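Local coordinates for aminotransferase class I and II (Anaerococcus prevotii, PDB 4EMY), which binds pyridoxal 5'-phosphate and, as a homodimeric aminotransferase, probably transfers amino groups between amino acids and keto acids, at residues Y101-T107 with G271-S277; D126-H131 with S177-L183; W201-I205 with F240-F244; I219-V225 with N250-A256. The contacts are given in a common frame with arbitrary orientation. Numbering follows the deposited sequence.

Interaction 1 of 4, residues Y101-T107 with G271-S277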
loop_
_atom_site.group_PDB
_atom_site.type_symbol
_atom_site.label_atom_id
_atom_site.label_comp_id
_atom_site.label_asym_id
_atom_site.label_seq_id
_atom_site.Cartn_x
_atom_site.Cartn_y
_atom_site.Cartn_z
ATOM N N TYR A 101 -17.499 19.231 -7.490
ATOM C CA TYR A 101 -17.308 18.382 -6.327
ATOM C C TYR A 101 -15.908 17.779 -6.311
ATOM O O TYR A 101 -15.415 17.289 -7.326
ATOM C CB TYR A 101 -18.402 17.311 -6.267
ATOM C CG TYR A 101 -19.803 17.896 -6.222
ATOM C CD1 TYR A 101 -20.350 18.370 -5.020
ATOM C CD2 TYR A 101 -20.579 17.996 -7.384
ATOM C CE1 TYR A 101 -21.626 18.917 -4.976
ATOM C CE2 TYR A 101 -21.859 18.539 -7.350
ATOM C CZ TYR A 101 -22.379 18.997 -6.148
ATOM O OH TYR A 101 -23.650 19.535 -6.114
ATOM N N ILE A 102 -15.262 17.846 -5.153
ATOM C CA ILE A 102 -13.886 17.387 -5.001
ATOM C C ILE A 102 -13.738 16.487 -3.771
ATOM O O ILE A 102 -14.187 16.837 -2.669
ATOM C CB ILE A 102 -12.910 18.585 -4.900
ATOM C CG1 ILE A 102 -12.973 19.446 -6.167
ATOM C CG2 ILE A 102 -11.480 18.119 -4.636
ATOM C CD1 ILE A 102 -12.364 20.822 -6.000
ATOM N N SER A 103 -13.104 15.330 -3.967
ATOM C CA SER A 103 -12.783 14.422 -2.864
ATOM C C SER A 103 -11.383 13.837 -2.976
ATOM O O SER A 103 -10.886 13.594 -4.070
ATOM C CB SER A 103 -13.811 13.298 -2.765
ATOM O OG SER A 103 -13.691 12.629 -1.524
ATOM N N ALA A 104 -10.761 13.621 -1.817
ATOM C CA ALA A 104 -9.411 13.077 -1.715
ATOM C C ALA A 104 -9.447 11.782 -0.919
ATOM O O ALA A 104 -10.172 11.681 0.067
ATOM C CB ALA A 104 -8.500 14.088 -1.046
ATOM N N ILE A 105 -8.686 10.790 -1.375
ATOM C CA ILE A 105 -8.559 9.501 -0.687
ATOM C C ILE A 105 -7.086 9.140 -0.517
ATOM O O ILE A 105 -6.355 9.003 -1.507
ATOM C CB ILE A 105 -9.282 8.357 -1.438
ATOM C CG1 ILE A 105 -10.792 8.434 -1.220
ATOM C CG2 ILE A 105 -8.813 6.992 -0.947
ATOM C CD1 ILE A 105 -11.534 9.211 -2.277
ATOM N N ALA A 106 -6.664 8.986 0.739
ATOM C CA ALA A 106 -5.288 8.609 1.068
ATOM C C ALA A 106 -4.846 7.356 0.321
ATOM O O ALA A 106 -5.589 6.379 0.234
ATOM C CB ALA A 106 -5.135 8.413 2.567
ATOM N N THR A 107 -3.634 7.405 -0.221
ATOM C CA THR A 107 -3.047 6.297 -0.974
ATOM C C THR A 107 -1.588 6.064 -0.556
ATOM O O THR A 107 -0.937 6.976 -0.027
ATOM C CB THR A 107 -3.076 6.582 -2.484
ATOM O OG1 THR A 107 -2.534 7.885 -2.731
ATOM C CG2 THR A 107 -4.515 6.473 -3.057
ATOM N N GLY A 271 0.351 9.508 -0.173
ATOM C CA GLY A 271 -0.184 10.384 -1.202
ATOM C C GLY A 271 -1.692 10.456 -1.092
ATOM O O GLY A 271 -2.269 10.100 -0.060
ATOM N N ALA A 272 -2.322 10.921 -2.167
ATOM C CA ALA A 272 -3.776 10.950 -2.291
ATOM C C ALA A 272 -4.199 10.973 -3.755
ATOM O O ALA A 272 -3.482 11.486 -4.617
ATOM C CB ALA A 272 -4.352 12.153 -1.558
ATOM N N ALA A 273 -5.371 10.401 -4.016
ATOM C CA ALA A 273 -6.064 10.538 -5.298
ATOM C C ALA A 273 -7.207 11.534 -5.145
ATOM O O ALA A 273 -8.171 11.279 -4.422
ATOM C CB ALA A 273 -6.598 9.198 -5.756
ATOM N N VAL A 274 -7.084 12.670 -5.823
ATOM C CA VAL A 274 -8.076 13.735 -5.767
ATOM C C VAL A 274 -8.886 13.774 -7.066
ATOM O O VAL A 274 -8.333 13.957 -8.150
ATOM C CB VAL A 274 -7.409 15.102 -5.521
ATOM C CG1 VAL A 274 -8.456 16.182 -5.342
ATOM C CG2 VAL A 274 -6.512 15.049 -4.292
ATOM N N GLY A 275 -10.196 13.586 -6.941
ATOM C CA GLY A 275 -11.106 13.610 -8.081
ATOM C C GLY A 275 -11.853 14.925 -8.223
ATOM O O GLY A 275 -12.160 15.585 -7.225
ATOM N N ILE A 276 -12.134 15.305 -9.469
ATOM C CA ILE A 276 -12.883 16.519 -9.780
ATOM C C ILE A 276 -14.040 16.171 -10.711
ATOM O O ILE A 276 -13.826 15.594 -11.773
ATOM C CB ILE A 276 -12.012 17.576 -10.514
ATOM C CG1 ILE A 276 -10.525 17.503 -10.114
ATOM C CG2 ILE A 276 -12.596 18.977 -10.355
ATOM C CD1 ILE A 276 -10.186 18.123 -8.776
ATOM N N SER A 277 -15.261 16.517 -10.312
ATOM C CA SER A 277 -16.436 16.333 -11.168
ATOM C C SER A 277 -17.506 17.386 -10.938
ATOM O O SER A 277 -17.614 17.956 -9.855
ATOM C CB SER A 277 -17.049 14.946 -10.977
ATOM O OG SER A 277 -18.121 14.736 -11.881
#
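Four hydrogen-bonded pairs settle the backbone of strands 101-107 and 271-277, which run antiparallel at 150°. At one end Tyr101 N reaches Ser277 O (2.7 Å) while Ser277 N returns to Tyr101 O (3.1 Å); at the other, Thr107 N donates to Gly271 O (3.0 Å) and Gly271 N to Thr107 O (2.8 Å). Ile105 N bonds to Ala273 O (3.1 Å) and Ala273 N to Ile105 O (3.0 Å). Gly275 N to Ser103 O is sound at 3.0 Å, but Ser103 N to Gly275 O, at 3.4 Å, is weak. The hydroxyls of Ser103, Thr107 and Ser277 find partners outside the pair: Glu287, Gly109 O and Ser279 N. On one face Ile102 CG2 meets Val274 CG1 at 3.7 Å, and the small Ala104 and Ala106 suit the buried space beside Val274, where helix 82-93 packs. Strand 271-277 runs antiparallel to both 101-107 and 251-258, the one antiparallel strand of the seven-stranded large-domain sheet, as in fold-type I PLP enzymes.

Interaction 2 of 4, residues D126-H131 with S177-L183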
loop_
_atom_site.group_PDB
_atom_site.type_symbol
_atom_site.label_atom_id
_atom_site.label_comp_id
_atom_site.label_asym_id
_atom_site.label_seq_id
_atom_site.Cartn_x
_atom_site.Cartn_y
_atom_site.Cartn_z
ATOM N N ASP A 126 -9.353 -1.392 -22.547
ATOM C CA ASP A 126 -9.331 0.065 -22.545
ATOM C C ASP A 126 -7.927 0.660 -22.557
ATOM O O ASP A 126 -7.022 0.120 -21.930
ATOM C CB ASP A 126 -10.156 0.590 -21.369
ATOM C CG ASP A 126 -11.617 0.164 -21.444
ATOM O OD1 ASP A 126 -12.025 -0.451 -22.454
ATOM O OD2 ASP A 126 -12.362 0.440 -20.485
ATOM N N PRO A 127 -7.749 1.769 -23.300
ATOM C CA PRO A 127 -6.442 2.375 -23.492
ATOM C C PRO A 127 -6.083 3.458 -22.484
ATOM O O PRO A 127 -6.896 4.344 -22.202
ATOM C CB PRO A 127 -6.553 2.990 -24.885
ATOM C CG PRO A 127 -7.998 3.311 -25.048
ATOM C CD PRO A 127 -8.781 2.418 -24.132
ATOM N N LEU A 128 -4.866 3.371 -21.950
ATOM C CA LEU A 128 -4.248 4.490 -21.250
ATOM C C LEU A 128 -3.292 5.193 -22.209
ATOM O O LEU A 128 -2.251 4.649 -22.582
ATOM C CB LEU A 128 -3.500 4.029 -20.001
ATOM C CG LEU A 128 -2.951 5.186 -19.168
ATOM C CD1 LEU A 128 -4.026 5.805 -18.286
ATOM C CD2 LEU A 128 -1.764 4.736 -18.335
ATOM N N ILE A 129 -3.657 6.401 -22.616
ATOM C CA ILE A 129 -2.863 7.146 -23.580
ATOM C C ILE A 129 -1.915 8.084 -22.835
ATOM O O ILE A 129 -2.343 9.057 -22.201
ATOM C CB ILE A 129 -3.760 7.889 -24.585
ATOM C CG1 ILE A 129 -4.702 6.890 -25.262
ATOM C CG2 ILE A 129 -2.915 8.615 -25.619
ATOM C CD1 ILE A 129 -6.125 7.380 -25.378
ATOM N N CYS A 130 -0.628 7.755 -22.917
ATOM C CA CYS A 130 0.418 8.403 -22.134
ATOM C C CYS A 130 1.545 8.902 -23.019
ATOM O O CYS A 130 1.816 8.329 -24.081
ATOM C CB CYS A 130 0.984 7.433 -21.093
ATOM S SG CYS A 130 2.345 8.122 -20.116
ATOM N N HIS A 131 2.210 9.961 -22.560
ATOM C CA HIS A 131 3.283 10.591 -23.325
ATOM C C HIS A 131 4.477 9.699 -23.519
ATOM O O HIS A 131 4.818 8.891 -22.652
ATOM C CB HIS A 131 3.681 11.934 -22.718
ATOM C CG HIS A 131 3.540 11.986 -21.221
ATOM N ND1 HIS A 131 4.400 11.365 -20.391
ATOM C CD2 HIS A 131 2.592 12.608 -20.413
ATOM C CE1 HIS A 131 4.023 11.579 -19.119
ATOM N NE2 HIS A 131 2.915 12.340 -19.136
ATOM N N SER A 177 -12.716 2.277 -28.589
ATOM C CA SER A 177 -13.302 2.008 -27.278
ATOM C C SER A 177 -14.212 3.131 -26.785
ATOM O O SER A 177 -13.966 4.305 -27.060
ATOM C CB SER A 177 -12.199 1.754 -26.247
ATOM O OG SER A 177 -12.761 1.398 -24.997
ATOM N N ASP A 178 -15.256 2.761 -26.045
ATOM C CA ASP A 178 -16.163 3.729 -25.439
ATOM C C ASP A 178 -15.574 4.341 -24.170
ATOM O O ASP A 178 -16.077 5.346 -23.666
ATOM C CB ASP A 178 -17.517 3.084 -25.129
ATOM C CG ASP A 178 -18.396 2.925 -26.366
ATOM O OD1 ASP A 178 -18.005 3.404 -27.455
ATOM O OD2 ASP A 178 -19.489 2.322 -26.251
ATOM N N ARG A 179 -14.511 3.741 -23.649
ATOM C CA ARG A 179 -13.893 4.230 -22.424
ATOM C C ARG A 179 -12.404 4.399 -22.648
ATOM O O ARG A 179 -11.748 3.490 -23.154
ATOM C CB ARG A 179 -14.167 3.260 -21.275
ATOM C CG ARG A 179 -13.568 3.656 -19.938
ATOM C CD ARG A 179 -14.123 2.781 -18.826
ATOM N NE ARG A 179 -15.360 3.320 -18.270
ATOM C CZ ARG A 179 -16.385 2.579 -17.853
ATOM N NH1 ARG A 179 -16.339 1.254 -17.936
ATOM N NH2 ARG A 179 -17.471 3.164 -17.363
ATOM N N ILE A 180 -11.878 5.572 -22.304
ATOM C CA ILE A 180 -10.444 5.837 -22.450
ATOM C C ILE A 180 -9.863 6.594 -21.254
ATOM O O ILE A 180 -10.597 7.028 -20.367
ATOM C CB ILE A 180 -10.100 6.604 -23.754
ATOM C CG1 ILE A 180 -10.534 8.067 -23.659
ATOM C CG2 ILE A 180 -10.672 5.909 -24.988
ATOM C CD1 ILE A 180 -9.592 9.009 -24.375
ATOM N N ALA A 181 -8.542 6.743 -21.233
ATOM C CA ALA A 181 -7.886 7.543 -20.205
ATOM C C ALA A 181 -6.629 8.227 -20.724
ATOM O O ALA A 181 -5.834 7.626 -21.444
ATOM C CB ALA A 181 -7.562 6.693 -18.986
ATOM N N SER A 182 -6.462 9.491 -20.364
ATOM C CA SER A 182 -5.248 10.208 -20.699
ATOM C C SER A 182 -4.423 10.388 -19.452
ATOM O O SER A 182 -4.944 10.800 -18.414
ATOM C CB SER A 182 -5.557 11.578 -21.297
ATOM O OG SER A 182 -4.392 12.389 -21.277
ATOM N N LEU A 183 -3.139 10.075 -19.551
ATOM C CA LEU A 183 -2.225 10.340 -18.452
ATOM C C LEU A 183 -1.230 11.408 -18.859
ATOM O O LEU A 183 -0.591 11.296 -19.906
ATOM C CB LEU A 183 -1.512 9.068 -17.992
ATOM C CG LEU A 183 -0.718 9.264 -16.693
ATOM C CD1 LEU A 183 -0.989 8.160 -15.682
ATOM C CD2 LEU A 183 0.769 9.389 -16.991
#
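Strands 127-131 and 179-183 run parallel, their axes 4.7 Å apart at closest approach and 20° from alignment. The hydrogen bonds step in the staggered parallel pattern: Ala181 N to Pro127 O (3.1 Å), Ile129 N to Ala181 O (2.8 Å), then Leu183 N to Ile129 O (2.9 Å). Proline suits the start of its strand, since it has no amide hydrogen to offer, yet its carbonyl still accepts; Pro127 CG also packs on Ile180 CG2 at 3.7 Å. On one face Leu128 CD1 touches Ala181 CB (3.7 Å), the small alanine letting leucine close in, and Cys130 SG lies 3.7 Å from Leu183 CD2. On the other, Ile129 CD1 meets Ile180 CD1 at 4.0 Å. Before the strands, Ser177 OG donates to Arg179 O (3.0 Å) within its own segment, while Asp126 OD2 accepts from Asp123 N. His131 NE2 bonds to Asn185 N. Helix 163-176 packs against Ile129 and Ile180, and in the sheet 127-131 is flanked by strand 148-152, while 179-183 is flanked by strand 218-224.

Interaction 3 of 4, residues W201-I205 with F240-F244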
loop_
_atom_site.group_PDB
_atom_site.type_symbol
_atom_site.label_atom_id
_atom_site.label_comp_id
_atom_site.label_asym_id
_atom_site.label_seq_id
_atom_site.Cartn_x
_atom_site.Cartn_y
_atom_site.Cartn_z
ATOM N N TRP A 201 -2.254 23.265 -21.852
ATOM C CA TRP A 201 -3.304 22.623 -21.054
ATOM C C TRP A 201 -4.666 22.972 -21.579
ATOM O O TRP A 201 -5.538 22.100 -21.681
ATOM C CB TRP A 201 -3.203 23.018 -19.585
ATOM C CG TRP A 201 -2.448 22.034 -18.728
ATOM C CD1 TRP A 201 -1.287 22.265 -18.000
ATOM C CD2 TRP A 201 -2.780 20.623 -18.475
ATOM N NE1 TRP A 201 -0.887 21.132 -17.340
ATOM C CE2 TRP A 201 -1.737 20.112 -17.579
ATOM C CE3 TRP A 201 -3.789 19.760 -18.893
ATOM C CZ2 TRP A 201 -1.729 18.796 -17.128
ATOM C CZ3 TRP A 201 -3.771 18.434 -18.431
ATOM C CH2 TRP A 201 -2.765 17.966 -17.571
ATOM N N ASP A 202 -4.857 24.253 -21.911
ATOM C CA ASP A 202 -6.079 24.719 -22.554
ATOM C C ASP A 202 -6.367 23.931 -23.824
ATOM O O ASP A 202 -7.480 23.440 -24.002
ATOM C CB ASP A 202 -6.011 26.217 -22.862
ATOM C CG ASP A 202 -6.957 27.046 -21.995
ATOM O OD1 ASP A 202 -8.060 26.567 -21.643
ATOM O OD2 ASP A 202 -6.598 28.200 -21.684
ATOM N N GLU A 203 -5.359 23.791 -24.686
ATOM C CA GLU A 203 -5.498 23.016 -25.917
ATOM C C GLU A 203 -5.950 21.586 -25.619
ATOM O O GLU A 203 -6.734 21.004 -26.370
ATOM C CB GLU A 203 -4.192 23.027 -26.720
ATOM C CG GLU A 203 -3.984 24.283 -27.560
ATOM C CD GLU A 203 -2.638 24.315 -28.279
ATOM O OE1 GLU A 203 -1.577 24.225 -27.603
ATOM O OE2 GLU A 203 -2.641 24.447 -29.528
ATOM N N VAL A 204 -5.480 21.042 -24.501
ATOM C CA VAL A 204 -5.842 19.694 -24.085
ATOM C C VAL A 204 -7.273 19.610 -23.553
ATOM O O VAL A 204 -8.067 18.816 -24.065
ATOM C CB VAL A 204 -4.841 19.120 -23.063
ATOM C CG1 VAL A 204 -5.335 17.795 -22.503
ATOM C CG2 VAL A 204 -3.474 18.948 -23.710
ATOM N N ILE A 205 -7.614 20.416 -22.549
ATOM C CA ILE A 205 -8.956 20.321 -21.956
ATOM C C ILE A 205 -10.051 20.657 -22.962
ATOM O O ILE A 205 -11.116 20.052 -22.939
ATOM C CB ILE A 205 -9.131 21.135 -20.646
ATOM C CG1 ILE A 205 -8.816 22.623 -20.854
ATOM C CG2 ILE A 205 -8.265 20.557 -19.539
ATOM C CD1 ILE A 205 -10.028 23.535 -21.023
ATOM N N PHE A 240 -3.006 26.222 -13.569
ATOM C CA PHE A 240 -3.667 25.382 -14.564
ATOM C C PHE A 240 -4.812 24.545 -14.002
ATOM O O PHE A 240 -5.653 24.068 -14.759
ATOM C CB PHE A 240 -2.656 24.503 -15.319
ATOM C CG PHE A 240 -2.338 23.202 -14.640
ATOM C CD1 PHE A 240 -3.017 22.037 -14.985
ATOM C CD2 PHE A 240 -1.348 23.133 -13.668
ATOM C CE1 PHE A 240 -2.724 20.829 -14.366
ATOM C CE2 PHE A 240 -1.049 21.929 -13.045
ATOM C CZ PHE A 240 -1.737 20.777 -13.396
ATOM N N PHE A 241 -4.851 24.375 -12.683
ATOM C CA PHE A 241 -5.900 23.573 -12.042
ATOM C C PHE A 241 -7.306 24.120 -12.271
ATOM O O PHE A 241 -8.267 23.359 -12.266
ATOM C CB PHE A 241 -5.636 23.403 -10.541
ATOM C CG PHE A 241 -4.539 22.420 -10.222
ATOM C CD1 PHE A 241 -4.619 21.098 -10.653
ATOM C CD2 PHE A 241 -3.432 22.810 -9.475
ATOM C CE1 PHE A 241 -3.612 20.194 -10.356
ATOM C CE2 PHE A 241 -2.422 21.908 -9.175
ATOM C CZ PHE A 241 -2.512 20.600 -9.617
ATOM N N GLU A 242 -7.413 25.432 -12.478
ATOM C CA GLU A 242 -8.695 26.104 -12.726
ATOM C C GLU A 242 -9.358 25.658 -14.031
ATOM O O GLU A 242 -10.578 25.748 -14.172
ATOM C CB GLU A 242 -8.538 27.633 -12.692
ATOM C CG GLU A 242 -8.177 28.186 -11.318
ATOM C CD GLU A 242 -8.522 29.662 -11.136
ATOM O OE1 GLU A 242 -8.057 30.510 -11.932
ATOM O OE2 GLU A 242 -9.247 29.980 -10.169
ATOM N N LYS A 243 -8.555 25.159 -14.967
ATOM C CA LYS A 243 -9.047 24.638 -16.242
ATOM C C LYS A 243 -9.909 23.381 -16.090
ATOM O O LYS A 243 -10.530 22.923 -17.052
ATOM C CB LYS A 243 -7.870 24.362 -17.177
ATOM C CG LYS A 243 -7.382 25.590 -17.923
ATOM C CD LYS A 243 -5.887 25.806 -17.749
ATOM C CE LYS A 243 -5.369 26.901 -18.670
ATOM N NZ LYS A 243 -5.991 28.228 -18.420
ATOM N N PHE A 244 -9.950 22.834 -14.879
ATOM C CA PHE A 244 -10.706 21.617 -14.613
ATOM C C PHE A 244 -12.107 21.893 -14.073
ATOM O O PHE A 244 -12.856 20.959 -13.783
ATOM C CB PHE A 244 -9.931 20.682 -13.673
ATOM C CG PHE A 244 -8.593 20.231 -14.215
ATOM C CD1 PHE A 244 -8.396 20.042 -15.580
ATOM C CD2 PHE A 244 -7.535 19.971 -13.349
ATOM C CE1 PHE A 244 -7.169 19.628 -16.068
ATOM C CE2 PHE A 244 -6.305 19.549 -13.831
ATOM C CZ PHE A 244 -6.123 19.378 -15.193
#
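Trp201, turned toward the 3-10 segment 240-244 with an off-well chi1 of -96°, presents its indole to two phenylalanines. Phe240 (chi1 p, 86°) lies nearly parallel to it in an offset stack: five-membered ring and phenyl centroids are 4.1 Å apart, planes at 10°, and Trp201 NE1 sits 3.3 Å from Phe240 CD1. Phe244 (chi1 m, -60°) turns its edge to the six-membered ring, planes at 88°, a T-shaped pair. Flat aromatics suit this buried site because the indole can offer its face both to the Phe240 ring and to the edge of Phe244. Ile205 (chi1 p, 57°), one turn on, adds CG2 against Phe244 CE1 at 3.8 Å. Asp202, its CA-to-CB bond sideways, brings its carboxylate nearer through an off-well chi1 of -110°, and Lys243 (chi2 off-well, 127°) extends past Trp201 CB so that NZ meets Asp202 OD2 at 3.3 Å, a weakly hydrogen-bonded salt bridge. Trp201 and Phe244 both rest on Leu221 and Val223, so helix 198-211 and segment 240-244 pack onto strand 218-224.

Interaction 4 of 4, residues I219-V225 with N250-A256. With PLP (pyridoxal-5'-phosphate), chain E.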
loop_
_atom_site.group_PDB
_atom_site.type_symbol
_atom_site.label_atom_id
_atom_site.label_comp_id
_atom_site.label_asym_id
_atom_site.label_seq_id
_atom_site.Cartn_x
_atom_site.Cartn_y
_atom_site.Cartn_z
ATOM N N ILE A 219 -14.320 9.532 -20.557
ATOM C CA ILE A 219 -12.901 9.873 -20.579
ATOM C C ILE A 219 -12.412 10.231 -19.183
ATOM O O ILE A 219 -13.080 10.972 -18.462
ATOM C CB ILE A 219 -12.625 11.049 -21.539
ATOM C CG1 ILE A 219 -13.205 10.758 -22.929
ATOM C CG2 ILE A 219 -11.130 11.343 -21.628
ATOM C CD1 ILE A 219 -13.553 11.995 -23.718
ATOM N N THR A 220 -11.254 9.694 -18.805
ATOM C CA THR A 220 -10.606 10.082 -17.552
ATOM C C THR A 220 -9.217 10.683 -17.789
ATOM O O THR A 220 -8.352 10.052 -18.395
ATOM C CB THR A 220 -10.533 8.909 -16.553
ATOM O OG1 THR A 220 -11.857 8.435 -16.289
ATOM C CG2 THR A 220 -9.904 9.345 -15.239
ATOM N N LEU A 221 -9.035 11.915 -17.315
ATOM C CA LEU A 221 -7.735 12.568 -17.290
ATOM C C LEU A 221 -7.060 12.329 -15.944
ATOM O O LEU A 221 -7.583 12.730 -14.903
ATOM C CB LEU A 221 -7.879 14.071 -17.542
ATOM C CG LEU A 221 -6.615 14.942 -17.590
ATOM C CD1 LEU A 221 -5.651 14.505 -18.686
ATOM C CD2 LEU A 221 -6.980 16.409 -17.765
ATOM N N ILE A 222 -5.908 11.659 -15.986
ATOM C CA ILE A 222 -5.043 11.444 -14.824
ATOM C C ILE A 222 -3.863 12.416 -14.879
ATOM O O ILE A 222 -3.132 12.459 -15.870
ATOM C CB ILE A 222 -4.447 10.019 -14.819
ATOM C CG1 ILE A 222 -5.463 8.962 -15.299
ATOM C CG2 ILE A 222 -3.748 9.721 -13.486
ATOM C CD1 ILE A 222 -6.307 8.339 -14.216
ATOM N N VAL A 223 -3.665 13.189 -13.817
ATOM C CA VAL A 223 -2.544 14.124 -13.780
ATOM C C VAL A 223 -1.619 13.772 -12.629
ATOM O O VAL A 223 -2.031 13.796 -11.468
ATOM C CB VAL A 223 -2.998 15.592 -13.655
ATOM C CG1 VAL A 223 -1.881 16.524 -14.090
ATOM C CG2 VAL A 223 -4.227 15.851 -14.506
ATOM N N ASP A 224 -0.374 13.434 -12.958
ATOM C CA ASP A 224 0.628 13.088 -11.947
ATOM C C ASP A 224 1.375 14.343 -11.523
ATOM O O ASP A 224 2.260 14.828 -12.234
ATOM C CB ASP A 224 1.598 12.027 -12.485
ATOM C CG ASP A 224 2.471 11.387 -11.392
ATOM O OD1 ASP A 224 2.565 11.913 -10.262
ATOM O OD2 ASP A 224 3.083 10.337 -11.674
ATOM N N VAL A 225 1.012 14.868 -10.359
ATOM C CA VAL A 225 1.583 16.123 -9.898
ATOM C C VAL A 225 2.516 15.927 -8.703
ATOM O O VAL A 225 2.523 16.724 -7.763
ATOM C CB VAL A 225 0.488 17.171 -9.612
ATOM C CG1 VAL A 225 -0.302 17.459 -10.878
ATOM C CG2 VAL A 225 -0.448 16.706 -8.507
ATOM N N ASN A 250 -19.169 13.346 -18.187
ATOM C CA ASN A 250 -18.381 12.215 -18.698
ATOM C C ASN A 250 -16.874 12.474 -18.868
ATOM O O ASN A 250 -16.158 11.658 -19.461
ATOM C CB ASN A 250 -18.984 11.703 -20.011
ATOM C CG ASN A 250 -19.017 12.766 -21.093
ATOM O OD1 ASN A 250 -19.348 13.925 -20.840
ATOM N ND2 ASN A 250 -18.675 12.370 -22.311
ATOM N N LEU A 251 -16.397 13.607 -18.360
ATOM C CA LEU A 251 -14.969 13.899 -18.364
ATOM C C LEU A 251 -14.462 14.035 -16.936
ATOM O O LEU A 251 -14.461 15.126 -16.359
ATOM C CB LEU A 251 -14.656 15.154 -19.185
ATOM C CG LEU A 251 -13.186 15.537 -19.413
ATOM C CD1 LEU A 251 -12.396 14.412 -20.064
ATOM C CD2 LEU A 251 -13.088 16.799 -20.258
ATOM N N PHE A 252 -14.044 12.913 -16.367
ATOM C CA PHE A 252 -13.577 12.880 -14.993
ATOM C C PHE A 252 -12.083 13.201 -14.920
ATOM O O PHE A 252 -11.346 13.000 -15.889
ATOM C CB PHE A 252 -13.900 11.518 -14.362
ATOM C CG PHE A 252 -13.720 11.477 -12.869
ATOM C CD1 PHE A 252 -14.334 12.419 -12.052
ATOM C CD2 PHE A 252 -12.948 10.482 -12.278
ATOM C CE1 PHE A 252 -14.168 12.379 -10.678
ATOM C CE2 PHE A 252 -12.784 10.434 -10.906
ATOM C CZ PHE A 252 -13.394 11.382 -10.103
ATOM N N VAL A 253 -11.651 13.724 -13.776
ATOM C CA VAL A 253 -10.252 14.078 -13.559
ATOM C C VAL A 253 -9.793 13.489 -12.233
ATOM O O VAL A 253 -10.428 13.716 -11.207
ATOM C CB VAL A 253 -10.027 15.615 -13.568
ATOM C CG1 VAL A 253 -8.614 15.966 -13.138
ATOM C CG2 VAL A 253 -10.284 16.190 -14.950
ATOM N N VAL A 254 -8.710 12.711 -12.264
ATOM C CA VAL A 254 -8.049 12.252 -11.041
ATOM C C VAL A 254 -6.644 12.838 -10.979
ATOM O O VAL A 254 -5.819 12.603 -11.867
ATOM C CB VAL A 254 -7.969 10.714 -10.931
ATOM C CG1 VAL A 254 -7.419 10.310 -9.568
ATOM C CG2 VAL A 254 -9.334 10.079 -11.150
ATOM N N VAL A 255 -6.384 13.612 -9.932
ATOM C CA VAL A 255 -5.076 14.215 -9.731
ATOM C C VAL A 255 -4.321 13.368 -8.711
ATOM O O VAL A 255 -4.827 13.113 -7.620
ATOM C CB VAL A 255 -5.201 15.698 -9.303
ATOM C CG1 VAL A 255 -3.891 16.241 -8.760
ATOM C CG2 VAL A 255 -5.658 16.548 -10.480
ATOM N N ALA A 256 -3.127 12.906 -9.082
ATOM C CA ALA A 256 -2.319 12.069 -8.192
ATOM C C ALA A 256 -1.353 12.905 -7.346
ATOM O O ALA A 256 -0.328 13.384 -7.837
ATOM C CB ALA A 256 -1.578 10.991 -8.975
HETATM N N1 PLP E . 5.055 9.770 -10.229
HETATM C C2 PLP E . 6.225 10.104 -10.890
HETATM C C2A PLP E . 6.169 10.758 -12.238
HETATM C C3 PLP E . 7.463 9.852 -10.305
HETATM O O3 PLP E . 8.611 10.182 -10.960
HETATM C C4 PLP E . 7.553 9.248 -9.068
HETATM C C4A PLP E . 8.751 8.366 -8.845
HETATM O O4A PLP E . 9.740 8.780 -8.234
HETATM C C5 PLP E . 6.372 8.921 -8.402
HETATM C C6 PLP E . 5.126 9.176 -8.987
HETATM C C5A PLP E . 6.466 8.244 -7.044
HETATM O O4P PLP E . 5.446 8.639 -6.154
HETATM P P PLP E . 5.416 7.916 -4.729
HETATM O O1P PLP E . 4.649 6.635 -4.921
HETATM O O2P PLP E . 4.768 8.858 -3.738
HETATM O O3P PLP E . 6.811 7.577 -4.267
#
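Two neighbouring parallel strands of the large-domain sheet in a fold-type I PLP enzyme meet here, axes 19° apart, the cofactor at their C-terminal end. Asn250, still in the loop, begins the ladder by accepting Ile219 N at its O (3.0 Å), while its ND2 bonds to Ala212 O and Lys217 O. Leu251 packs CD1 on Ile219 CG2 at 3.7 Å. Phe252 donates N to Ile219 O (3.0 Å) and accepts Leu221 N at O (2.9 Å); its ring leads away to meet Tyr121 and Phe286. Val253 sets CG2 4.1 Å from Leu221 CB, on the face turned to helix 198-211. Val254 continues the ladder, N to Leu221 O (2.9 Å) and O from Val223 N (3.0 Å), beta-branched as suits a buried strand. Val255 places CG1 3.5 Å from Val225 CG2. Ala256, small enough to sit beneath helix 109-121, gives N to Val223 O (2.8 Å) and takes Val225 N at O (3.2 Å). Beside it Asp224, also bonded to Tyr138, meets the cofactor as the aspartate of fold-type I enzymes typically does, its negative charge favouring a protonated pyridine nitrogen: Asp224 OD2 lies 2.5 Å from PLP N1.

From the N terminus, strand 101-107 opens the widest loop, which interaction 1 closes only at 271-277; the other three contacts nest inside it. Interaction 2 closes first, joining 126-131 to 177-183 before interactions 3 and 4 open. Those two cross: the chain passes 201-205, then 219-225, then 240-244, then 250-256, so the helix-to-turn contact and the strand pair interlock. Probable backbone hydrogen bonds, Ser182 O to Ile222 N and Val274 O to Val255 N, tie interaction 2 to 4 and 4 to 1; the three thereby form successive parts of one sheet. Interaction 3 lies on a face of that sheet, with Phe244 against Leu221 of interaction 4 and Ile276 of interaction 1.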